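Local coordinates for hemolysin-related protein (Vibrio cholerae serotype O1, PDB 5V6F) that binds mannose-containing glycans through a beta-prism lectin domain, the second in the full-length biofilm protein RbmC and the part described here, at residues A32-G37 against G128-G133; F7-T12 against G78-V83; M25-G30 against V95-T100; I36-N41 against K120-W125. All blocks are in the same frame, centred on the assembly; numbering follows the deposited sequence.

Contact 1 (A32-G37 against G128-G133); sequences AIDAIG and GWLVEG. With MAN (alpha-D-mannopyranose), chain B.
Val131 N donates to Ile33 O, the one direct hydrogen bond between the two segments, 3.0 Å long and nearly straight (171° at the hydrogen), with the donor slightly tilted from the carbonyl plane. Because the short strands run at 71° to each other, this is a single backbone bond between two sheets and not a regular pairing.

Apolar contacts lie beside this bond. Val131 CG1, anti to the backbone N (chi1 172°), reaches Ile36 CD1 at 4.0 Å, the side chains crossing at about a right angle. Its other methyl, CG2, lies 3.6 Å from Ala35 CA and also meets Ile33 CG2. Leu130 rests CB on Ile33 O and CD1 near Ala32 CB.

The polar contacts belong to the sugar site of this lectin domain. Asp34 OD1 accepts from mannose O6 (2.7 Å) and Asp34 OD2 from mannose O4 (2.5 Å), so one carboxylate spans two hydroxyls. Ala32 N donates to the same O6 at 2.9 Å. A water gives one hydrogen to Asp34 OD2 (2.7 Å) and another to Trp129 O, tying the carboxylate to the opposite segment.

Strand 33-37 pairs with 24-29, where Asp34 and Ala35 both face Arg28 in a classic beta bulge; Ile33 packs on strand 80-89, and Val131 on Val124 of strand 121-126.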
# COMPACT_ATOMS: atom_id res chain seq x y z
N ALA A 32 7.53 6.99 3.61
CA ALA A 32 7.25 6.01 2.57
C ALA A 32 6.21 5.04 3.13
O ALA A 32 5.67 5.25 4.21
CB ALA A 32 8.53 5.30 2.12
N ILE A 33 5.93 3.98 2.38
CA ILE A 33 5.04 2.92 2.83
C ILE A 33 5.91 1.80 3.39
O ILE A 33 6.66 1.15 2.65
CB ILE A 33 4.12 2.43 1.71
CG1 ILE A 33 3.24 3.57 1.17
CG2 ILE A 33 3.27 1.25 2.19
CD1 ILE A 33 2.38 4.28 2.22
N ASP A 34 5.81 1.56 4.70
CA ASP A 34 6.67 0.59 5.37
C ASP A 34 6.11 -0.83 5.32
O ASP A 34 6.88 -1.79 5.17
CB ASP A 34 6.88 0.99 6.83
CG ASP A 34 7.63 2.30 6.98
OD1 ASP A 34 6.99 3.36 6.90
OD2 ASP A 34 8.86 2.25 7.18
N ALA A 35 4.79 -0.99 5.44
CA ALA A 35 4.20 -2.32 5.49
C ALA A 35 2.71 -2.24 5.19
O ALA A 35 2.06 -1.23 5.48
CB ALA A 35 4.42 -2.97 6.86
N ILE A 36 2.18 -3.34 4.63
CA ILE A 36 0.77 -3.47 4.29
C ILE A 36 0.26 -4.82 4.77
O ILE A 36 0.93 -5.84 4.58
CB ILE A 36 0.54 -3.33 2.77
CG1 ILE A 36 0.77 -1.89 2.33
CG2 ILE A 36 -0.87 -3.80 2.39
CD1 ILE A 36 0.75 -1.70 0.82
N GLY A 37 -0.94 -4.83 5.35
CA GLY A 37 -1.60 -6.07 5.71
C GLY A 37 -3.11 -5.97 5.68
O GLY A 37 -3.67 -4.96 5.25
N GLY A 128 12.06 -6.54 2.82
CA GLY A 128 12.38 -6.52 4.23
C GLY A 128 12.58 -5.15 4.83
O GLY A 128 12.87 -5.05 6.03
N TRP A 129 12.44 -4.08 4.05
CA TRP A 129 12.56 -2.71 4.56
C TRP A 129 11.30 -1.91 4.29
O TRP A 129 10.69 -1.40 5.24
CB TRP A 129 13.78 -2.03 3.94
CG TRP A 129 13.97 -0.59 4.37
CD1 TRP A 129 13.57 -0.02 5.55
CD2 TRP A 129 14.61 0.44 3.62
NE1 TRP A 129 13.92 1.31 5.57
CE2 TRP A 129 14.57 1.62 4.40
CE3 TRP A 129 15.22 0.50 2.36
CZ2 TRP A 129 15.10 2.83 3.96
CZ3 TRP A 129 15.75 1.69 1.93
CH2 TRP A 129 15.69 2.84 2.73
N LEU A 130 10.89 -1.76 3.04
CA LEU A 130 9.71 -1.01 2.66
C LEU A 130 8.86 -1.87 1.72
O LEU A 130 9.23 -2.99 1.36
CB LEU A 130 10.09 0.32 2.00
CG LEU A 130 10.96 1.24 2.85
CD1 LEU A 130 11.53 2.36 2.01
CD2 LEU A 130 10.17 1.79 4.02
N VAL A 131 7.71 -1.32 1.33
CA VAL A 131 6.85 -1.97 0.36
C VAL A 131 7.27 -1.52 -1.03
O VAL A 131 7.23 -0.32 -1.34
CB VAL A 131 5.37 -1.64 0.62
CG1 VAL A 131 4.49 -2.17 -0.51
CG2 VAL A 131 4.94 -2.23 1.96
N GLU A 132 7.67 -2.47 -1.87
CA GLU A 132 7.98 -2.14 -3.26
C GLU A 132 6.74 -2.14 -4.14
O GLU A 132 6.68 -1.35 -5.10
CB GLU A 132 9.00 -3.13 -3.81
CG GLU A 132 10.43 -2.82 -3.37
CD GLU A 132 10.69 -3.22 -1.93
OE1 GLU A 132 10.49 -4.41 -1.59
OE2 GLU A 132 11.10 -2.35 -1.13
N GLY A 133 5.74 -2.97 -3.85
CA GLY A 133 4.55 -3.00 -4.68
C GLY A 133 3.39 -3.66 -3.96
O GLY A 133 3.56 -4.32 -2.94
C1 MAN B . 10.55 7.95 8.36
C2 MAN B . 10.15 7.27 9.66
C3 MAN B . 10.54 5.81 9.59
C4 MAN B . 10.00 5.14 8.30
C5 MAN B . 10.39 5.97 7.05
C6 MAN B . 9.75 5.46 5.75
O2 MAN B . 8.74 7.30 9.84
O3 MAN B . 10.09 5.10 10.75
O4 MAN B . 10.56 3.84 8.17
O5 MAN B . 9.98 7.33 7.24
O6 MAN B . 8.33 5.44 5.92
O HOH W 1 10.72 0.26 7.39

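Contact 2 (F7-T12 against G78-V83); sequences FGYSNT and GGYHIV
Gly8 and Ile82 are the closest backbone pair, CA to CA 5.6 Å, where edge strand 7-8 of one beta-prism sheet meets strand 80-89 of another without any direct hydrogen bond between the segments. At Gly8 phi is positive and a CB would press on the carbonyl O of Phe7; its bare CA lies 4.0 Å from Ile82 CG1, in a space too tight for a CB. Ile82 carries CD1 on to Phe7 O at 3.6 Å.

The aromatic pair Tyr9 and Tyr80 forms an offset edge-to-face stack: the edge of Tyr80 is turned to the face of Tyr9, with centroids 5.5 Å apart and planes at 69°. Tyr80 CB adds a CH-pi contact, 3.9 Å from the centroid of the Tyr9 ring and 21° off its normal. In return Tyr9 OH sits at the edge of the Tyr80 ring, 3.4 Å from CD1. Lys107 adds a cation-pi contact to Tyr9.

The CB of His81 points away from segment 7-12, and its NE2 donates to a lone pair of Gly78 O at 2.7 Å, in the plane of the imidazole. Its ND1 bonds to Glu132 OE2, an arrangement consistent with a positively charged ring. These two partners fix the ring's rotation and tie it to the residues just before the strand.

A water bridges the segments, donating to Asn11 OD1 at 2.8 Å and to Tyr80 O.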
# COMPACT_ATOMS: atom_id res chain seq x y z
N PHE A 7 0.92 -2.16 -8.57
CA PHE A 7 1.40 -0.81 -8.33
C PHE A 7 2.82 -0.86 -7.76
O PHE A 7 3.14 -1.72 -6.94
CB PHE A 7 0.48 -0.08 -7.35
CG PHE A 7 -0.97 -0.16 -7.71
CD1 PHE A 7 -1.45 0.49 -8.84
CD2 PHE A 7 -1.85 -0.88 -6.93
CE1 PHE A 7 -2.79 0.41 -9.18
CE2 PHE A 7 -3.19 -0.96 -7.26
CZ PHE A 7 -3.66 -0.31 -8.38
N GLY A 8 3.66 0.04 -8.22
CA GLY A 8 5.04 0.06 -7.77
C GLY A 8 5.86 -0.96 -8.53
O GLY A 8 5.83 -0.99 -9.76
N TYR A 9 6.59 -1.79 -7.80
CA TYR A 9 7.58 -2.70 -8.37
C TYR A 9 7.42 -4.07 -7.72
O TYR A 9 6.91 -4.19 -6.61
CB TYR A 9 9.00 -2.15 -8.17
CG TYR A 9 9.08 -0.66 -8.38
CD1 TYR A 9 9.25 -0.12 -9.65
CD2 TYR A 9 8.95 0.22 -7.31
CE1 TYR A 9 9.31 1.25 -9.85
CE2 TYR A 9 9.01 1.59 -7.50
CZ TYR A 9 9.19 2.10 -8.77
OH TYR A 9 9.26 3.46 -8.97
N SER A 10 7.87 -5.10 -8.44
CA SER A 10 7.63 -6.48 -8.01
C SER A 10 8.90 -7.33 -8.10
O SER A 10 8.82 -8.55 -8.31
CB SER A 10 6.52 -7.11 -8.85
OG SER A 10 6.86 -7.12 -10.22
N ASN A 11 10.07 -6.72 -7.93
CA ASN A 11 11.31 -7.48 -8.00
C ASN A 11 11.59 -8.25 -6.71
O ASN A 11 12.24 -9.29 -6.75
CB ASN A 11 12.48 -6.54 -8.30
CG ASN A 11 12.74 -5.54 -7.18
OD1 ASN A 11 11.83 -4.84 -6.74
ND2 ASN A 11 13.98 -5.49 -6.71
N THR A 12 11.10 -7.76 -5.58
CA THR A 12 11.38 -8.36 -4.28
C THR A 12 10.34 -9.45 -3.99
O THR A 12 9.59 -9.87 -4.87
CB THR A 12 11.42 -7.29 -3.20
OG1 THR A 12 10.24 -6.49 -3.28
CG2 THR A 12 12.65 -6.41 -3.40
N GLY A 78 17.40 5.19 -0.39
CA GLY A 78 17.77 4.06 -1.20
C GLY A 78 16.60 3.28 -1.77
O GLY A 78 15.60 3.05 -1.09
N GLY A 79 16.74 2.87 -3.02
CA GLY A 79 15.86 1.88 -3.61
C GLY A 79 14.58 2.47 -4.17
O GLY A 79 14.13 3.55 -3.79
N TYR A 80 13.98 1.71 -5.08
CA TYR A 80 12.67 2.02 -5.65
C TYR A 80 11.59 1.35 -4.82
O TYR A 80 11.58 0.13 -4.67
CB TYR A 80 12.60 1.57 -7.11
CG TYR A 80 13.28 2.52 -8.07
CD1 TYR A 80 12.59 3.59 -8.62
CD2 TYR A 80 14.61 2.35 -8.41
CE1 TYR A 80 13.21 4.47 -9.49
CE2 TYR A 80 15.24 3.22 -9.28
CZ TYR A 80 14.54 4.28 -9.82
OH TYR A 80 15.15 5.15 -10.68
N HIS A 81 10.67 2.15 -4.28
CA HIS A 81 9.58 1.63 -3.46
C HIS A 81 8.34 2.48 -3.68
O HIS A 81 8.37 3.52 -4.35
CB HIS A 81 9.92 1.65 -1.97
CG HIS A 81 11.35 1.36 -1.65
ND1 HIS A 81 11.82 0.08 -1.40
CD2 HIS A 81 12.42 2.18 -1.52
CE1 HIS A 81 13.11 0.13 -1.13
NE2 HIS A 81 13.50 1.39 -1.20
N ILE A 82 7.23 2.02 -3.10
CA ILE A 82 6.05 2.85 -2.97
C ILE A 82 6.28 3.83 -1.82
O ILE A 82 6.62 3.42 -0.71
CB ILE A 82 4.80 1.99 -2.73
CG1 ILE A 82 4.50 1.15 -3.98
CG2 ILE A 82 3.60 2.87 -2.33
CD1 ILE A 82 3.28 0.24 -3.87
N VAL A 83 6.11 5.12 -2.09
CA VAL A 83 6.33 6.14 -1.08
C VAL A 83 5.04 6.79 -0.60
O VAL A 83 5.01 7.30 0.53
CB VAL A 83 7.33 7.21 -1.57
CG1 VAL A 83 8.71 6.58 -1.78
CG2 VAL A 83 6.84 7.90 -2.84
O HOH W 2 12.30 -2.06 -6.36

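Contact 3 (M25-G30 against V95-T100); sequences MYLRSG and VLLGST. With MAN (alpha-D-mannopyranose), chain B.
Leu97 points its CB at Ser29 and its tip at Leu27, so this one side chain spans two residues of the facing strand. CB lies 3.8 Å from Ser29 OG. The first torsion (chi1 -56°) sets CG anti to the carbonyl carbon and beside the backbone N, and an extended second torsion (chi2 -176°) carries CD1 onward. That methyl meets Leu27 CD1 at 3.9 Å and also touches Leu27 CB, the two leucines lying obliquely across one another. Leu97 also packs on Arg57 of strand 55-61.

Beyond the leucines the contact becomes polar and is carried by water. One molecule lies 2.7 Å from Ser29 OG, hydrogen-bonded to it. The same water donates to Gly30 O at 2.9 Å and accepts from Gly98 N at 3.0 Å, so three groups from both segments grip it. Arg57 NE also bonds to Ser29 OG, giving the buried hydroxyl a second partner. A CA-H...O contact supplements the water: Gly98 CA is 3.4 Å from Gly30 O, with 146° at the hydrogen. At Gly98 phi is positive, and a CB would press on the carbonyl O of Leu97.

The strands approach to 7.0 Å between axes and belong to different sheets of the beta-prism. Where they end, the contact borders the bound sugar: Gly30 N comes within 3.1 Å of mannose O6, and the missing CB of Gly30 leaves room for mannose O2. Gly30, just past strand 24-29, is one of the residues lining the glycan pocket of this beta-prism lectin domain.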
# COMPACT_ATOMS: atom_id res chain seq x y z
N MET A 25 -7.70 -2.84 5.28
CA MET A 25 -6.30 -2.79 4.86
C MET A 25 -5.54 -1.95 5.87
O MET A 25 -5.90 -0.79 6.12
CB MET A 25 -6.18 -2.19 3.46
CG MET A 25 -4.78 -2.09 2.91
SD MET A 25 -4.81 -1.24 1.33
CE MET A 25 -3.09 -1.32 0.86
N TYR A 26 -4.50 -2.53 6.46
CA TYR A 26 -3.67 -1.86 7.46
C TYR A 26 -2.32 -1.49 6.85
O TYR A 26 -1.76 -2.26 6.07
CB TYR A 26 -3.46 -2.74 8.69
CG TYR A 26 -4.64 -2.80 9.64
CD1 TYR A 26 -5.63 -3.76 9.49
CD2 TYR A 26 -4.75 -1.90 10.70
CE1 TYR A 26 -6.71 -3.81 10.36
CE2 TYR A 26 -5.82 -1.95 11.57
CZ TYR A 26 -6.80 -2.91 11.40
OH TYR A 26 -7.87 -2.97 12.27
N LEU A 27 -1.81 -0.32 7.23
CA LEU A 27 -0.53 0.16 6.73
C LEU A 27 0.27 0.79 7.85
O LEU A 27 -0.29 1.47 8.72
CB LEU A 27 -0.71 1.19 5.61
CG LEU A 27 -1.47 0.76 4.36
CD1 LEU A 27 -2.96 1.05 4.49
CD2 LEU A 27 -0.87 1.44 3.14
N ARG A 28 1.58 0.54 7.84
CA ARG A 28 2.54 1.37 8.54
C ARG A 28 3.21 2.28 7.52
O ARG A 28 3.60 1.83 6.44
CB ARG A 28 3.59 0.53 9.27
CG ARG A 28 3.12 0.00 10.62
CD ARG A 28 4.28 -0.57 11.45
NE ARG A 28 4.57 -1.97 11.12
CZ ARG A 28 5.58 -2.39 10.36
NH1 ARG A 28 6.43 -1.54 9.80
NH2 ARG A 28 5.74 -3.69 10.14
N SER A 29 3.33 3.57 7.86
CA SER A 29 3.89 4.52 6.91
C SER A 29 4.60 5.64 7.66
O SER A 29 4.31 5.92 8.83
CB SER A 29 2.80 5.10 6.00
OG SER A 29 1.87 5.90 6.72
N GLY A 30 5.54 6.27 6.96
CA GLY A 30 6.22 7.46 7.40
C GLY A 30 6.45 8.37 6.21
O GLY A 30 5.49 8.90 5.65
N VAL A 95 -7.59 10.07 1.96
CA VAL A 95 -6.51 10.09 2.93
C VAL A 95 -5.22 9.76 2.18
O VAL A 95 -5.21 8.88 1.31
CB VAL A 95 -6.76 9.10 4.09
CG1 VAL A 95 -7.17 7.75 3.56
CG2 VAL A 95 -5.52 8.97 4.98
N LEU A 96 -4.15 10.47 2.52
CA LEU A 96 -2.84 10.26 1.92
C LEU A 96 -1.91 9.70 2.98
O LEU A 96 -1.64 10.36 3.99
CB LEU A 96 -2.27 11.57 1.36
CG LEU A 96 -0.87 11.47 0.74
CD1 LEU A 96 -0.94 10.74 -0.58
CD2 LEU A 96 -0.24 12.84 0.58
N LEU A 97 -1.43 8.48 2.76
CA LEU A 97 -0.40 7.90 3.62
C LEU A 97 0.94 7.94 2.90
O LEU A 97 1.00 7.86 1.67
CB LEU A 97 -0.76 6.47 4.01
CG LEU A 97 -2.12 6.30 4.70
CD1 LEU A 97 -2.32 4.86 5.12
CD2 LEU A 97 -2.26 7.24 5.90
N GLY A 98 2.01 8.06 3.67
CA GLY A 98 3.32 8.25 3.09
C GLY A 98 3.54 9.69 2.66
O GLY A 98 2.88 10.62 3.14
N SER A 99 4.48 9.87 1.73
CA SER A 99 4.88 11.19 1.28
C SER A 99 5.38 11.11 -0.15
O SER A 99 5.96 10.11 -0.57
CB SER A 99 5.98 11.78 2.17
OG SER A 99 6.46 13.01 1.64
N THR A 100 5.18 12.19 -0.90
CA THR A 100 5.74 12.31 -2.24
C THR A 100 7.04 13.10 -2.28
O THR A 100 7.60 13.31 -3.36
CB THR A 100 4.73 12.95 -3.19
OG1 THR A 100 4.46 14.30 -2.78
CG2 THR A 100 3.43 12.17 -3.22
C1 MAN B . 10.55 7.95 8.36
C2 MAN B . 10.15 7.27 9.66
C3 MAN B . 10.54 5.81 9.59
C4 MAN B . 10.00 5.14 8.30
C5 MAN B . 10.39 5.97 7.05
C6 MAN B . 9.75 5.46 5.75
O2 MAN B . 8.74 7.30 9.84
O3 MAN B . 10.09 5.10 10.75
O4 MAN B . 10.56 3.84 8.17
O5 MAN B . 9.98 7.33 7.24
O6 MAN B . 8.33 5.44 5.92
O HOH W 3 2.78 8.44 6.53

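Contact 4 (I36-N41 against K120-W125); sequences IGTTVN and KQINVW
Asn42 OD1 accepts from two successive backbone amides, Thr38 N and Thr39 N, just past the end of the strand, where Thr38 packs on Ile122. Thr38 OG1 stands between the backbone N and the carbonyl carbon (chi1 59°) and donates to Val18 O, which leaves CG2 for the apolar side. Thr38 CG2 meets Ile122 CD1 at 3.9 Å, the two side chains running antiparallel as they pass. The same Ile122 CD1 passes 4.4 Å from Gly37 O, a looser contact.

Farther along, Ile36 offers its CG2 branch to two residues. It lies 3.8 Å from Val124 CG2 and 4.2 Å from Ile122 CG2, so the methyls of this alternating pair receive it together. Val124 CG2 is also 4.0 Å from Ile36 CB. The backbones stay well apart, at 7.0 Å between the CA atoms of Ile36 and Val124, and the gap is bridged mainly by side chains, as expected of facing sheets. On strand 121-126 these packing residues alternate with Gln121 and Asn123, whose side chains bond to each other, Gln121 NE2 donating to Asn123 OD1 at 2.9 Å.

Around this core, Met25 of strand 24-29 packs on both Ile36 and Ile122, and Phe134 of strand 131-137 on Ile36. Strand 121-126 itself lies between 131-137 and 13-18 in its antiparallel sheet.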
# COMPACT_ATOMS: atom_id res chain seq x y z
N ILE A 36 2.18 -3.34 4.63
CA ILE A 36 0.77 -3.47 4.29
C ILE A 36 0.26 -4.82 4.77
O ILE A 36 0.93 -5.84 4.58
CB ILE A 36 0.54 -3.33 2.77
CG1 ILE A 36 0.77 -1.89 2.33
CG2 ILE A 36 -0.87 -3.80 2.39
CD1 ILE A 36 0.75 -1.70 0.82
N GLY A 37 -0.94 -4.83 5.35
CA GLY A 37 -1.60 -6.07 5.71
C GLY A 37 -3.11 -5.97 5.68
O GLY A 37 -3.67 -4.96 5.25
N THR A 38 -3.78 -7.03 6.14
CA THR A 38 -5.23 -7.04 6.25
C THR A 38 -5.72 -7.22 7.69
O THR A 38 -6.93 -7.15 7.93
CB THR A 38 -5.83 -8.14 5.37
OG1 THR A 38 -5.31 -9.41 5.75
CG2 THR A 38 -5.50 -7.88 3.90
N THR A 39 -4.81 -7.45 8.63
CA THR A 39 -5.10 -7.41 10.06
C THR A 39 -3.99 -6.61 10.73
O THR A 39 -2.97 -6.30 10.12
CB THR A 39 -5.16 -8.81 10.68
OG1 THR A 39 -3.85 -9.37 10.72
CG2 THR A 39 -6.08 -9.71 9.88
N VAL A 40 -4.20 -6.30 12.01
CA VAL A 40 -3.17 -5.60 12.77
C VAL A 40 -1.93 -6.46 12.99
O VAL A 40 -0.88 -5.92 13.35
CB VAL A 40 -3.71 -5.12 14.13
CG1 VAL A 40 -4.79 -4.07 13.93
CG2 VAL A 40 -4.23 -6.29 14.95
N ASN A 41 -2.02 -7.77 12.76
CA ASN A 41 -0.94 -8.69 13.06
C ASN A 41 -0.16 -9.15 11.83
O ASN A 41 0.97 -9.62 11.99
CB ASN A 41 -1.47 -9.94 13.76
CG ASN A 41 -1.90 -9.67 15.18
OD1 ASN A 41 -1.46 -8.71 15.81
ND2 ASN A 41 -2.77 -10.52 15.71
N LYS A 120 -10.54 -9.32 -2.51
CA LYS A 120 -10.45 -10.50 -1.65
C LYS A 120 -9.05 -10.75 -1.13
O LYS A 120 -8.90 -11.47 -0.13
CB LYS A 120 -10.95 -11.74 -2.39
CG LYS A 120 -10.00 -12.31 -3.44
CD LYS A 120 -10.66 -13.44 -4.22
CE LYS A 120 -9.68 -14.12 -5.17
NZ LYS A 120 -10.38 -15.03 -6.13
N GLN A 121 -8.03 -10.16 -1.75
CA GLN A 121 -6.65 -10.43 -1.38
C GLN A 121 -5.80 -9.26 -1.83
O GLN A 121 -6.09 -8.61 -2.84
CB GLN A 121 -6.18 -11.75 -2.02
CG GLN A 121 -4.73 -12.12 -1.77
CD GLN A 121 -4.39 -13.49 -2.33
OE1 GLN A 121 -4.92 -14.51 -1.87
NE2 GLN A 121 -3.51 -13.53 -3.32
N ILE A 122 -4.77 -8.97 -1.05
CA ILE A 122 -3.75 -7.99 -1.40
C ILE A 122 -2.44 -8.74 -1.53
O ILE A 122 -2.00 -9.41 -0.58
CB ILE A 122 -3.63 -6.86 -0.37
CG1 ILE A 122 -5.00 -6.25 -0.06
CG2 ILE A 122 -2.66 -5.79 -0.88
CD1 ILE A 122 -4.98 -5.20 1.05
N ASN A 123 -1.82 -8.66 -2.70
CA ASN A 123 -0.46 -9.13 -2.88
C ASN A 123 0.47 -7.97 -2.55
O ASN A 123 0.21 -6.83 -2.94
CB ASN A 123 -0.23 -9.64 -4.30
CG ASN A 123 -1.12 -10.81 -4.65
OD1 ASN A 123 -1.42 -11.65 -3.80
ND2 ASN A 123 -1.56 -10.87 -5.90
N VAL A 124 1.54 -8.26 -1.81
CA VAL A 124 2.48 -7.25 -1.35
C VAL A 124 3.89 -7.74 -1.63
O VAL A 124 4.23 -8.88 -1.29
CB VAL A 124 2.31 -6.95 0.16
CG1 VAL A 124 3.23 -5.81 0.57
CG2 VAL A 124 0.86 -6.65 0.49
N TRP A 125 4.70 -6.88 -2.23
CA TRP A 125 6.10 -7.18 -2.52
C TRP A 125 6.98 -6.36 -1.58
O TRP A 125 6.85 -5.14 -1.52
CB TRP A 125 6.43 -6.88 -3.98
CG TRP A 125 5.85 -7.86 -4.95
CD1 TRP A 125 6.49 -8.92 -5.53
CD2 TRP A 125 4.50 -7.89 -5.45
NE1 TRP A 125 5.63 -9.59 -6.37
CE2 TRP A 125 4.40 -8.99 -6.33
CE3 TRP A 125 3.37 -7.10 -5.23
CZ2 TRP A 125 3.22 -9.31 -6.99
CZ3 TRP A 125 2.20 -7.42 -5.89
CH2 TRP A 125 2.13 -8.51 -6.76

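How the contacts relate
The four contacts join the three antiparallel sheets of the beta-prism pairwise. Contacts 1 and 4 share Ile36 and Gly37 on strand 33-37 and have centres 11 Å apart; the partner strands are neighbours, Glu132 N bonding to Trp125 O. Contacts 1 and 2 lie closest, about 8 Å between centres, and meet through Glu132, OE2 to His81 ND1 (2.5 Å) and OE1 to Thr12 OG1 (2.7 Å). Contacts 1 and 3 approach the glycan together: Asp34 N bonds to Arg28 O at 2.8 Å, and both touch the same mannose. The His81 side chain of contact 2 is about 8 Å from a mannose, the Ile36 side chain of contact 4 about 11 Å.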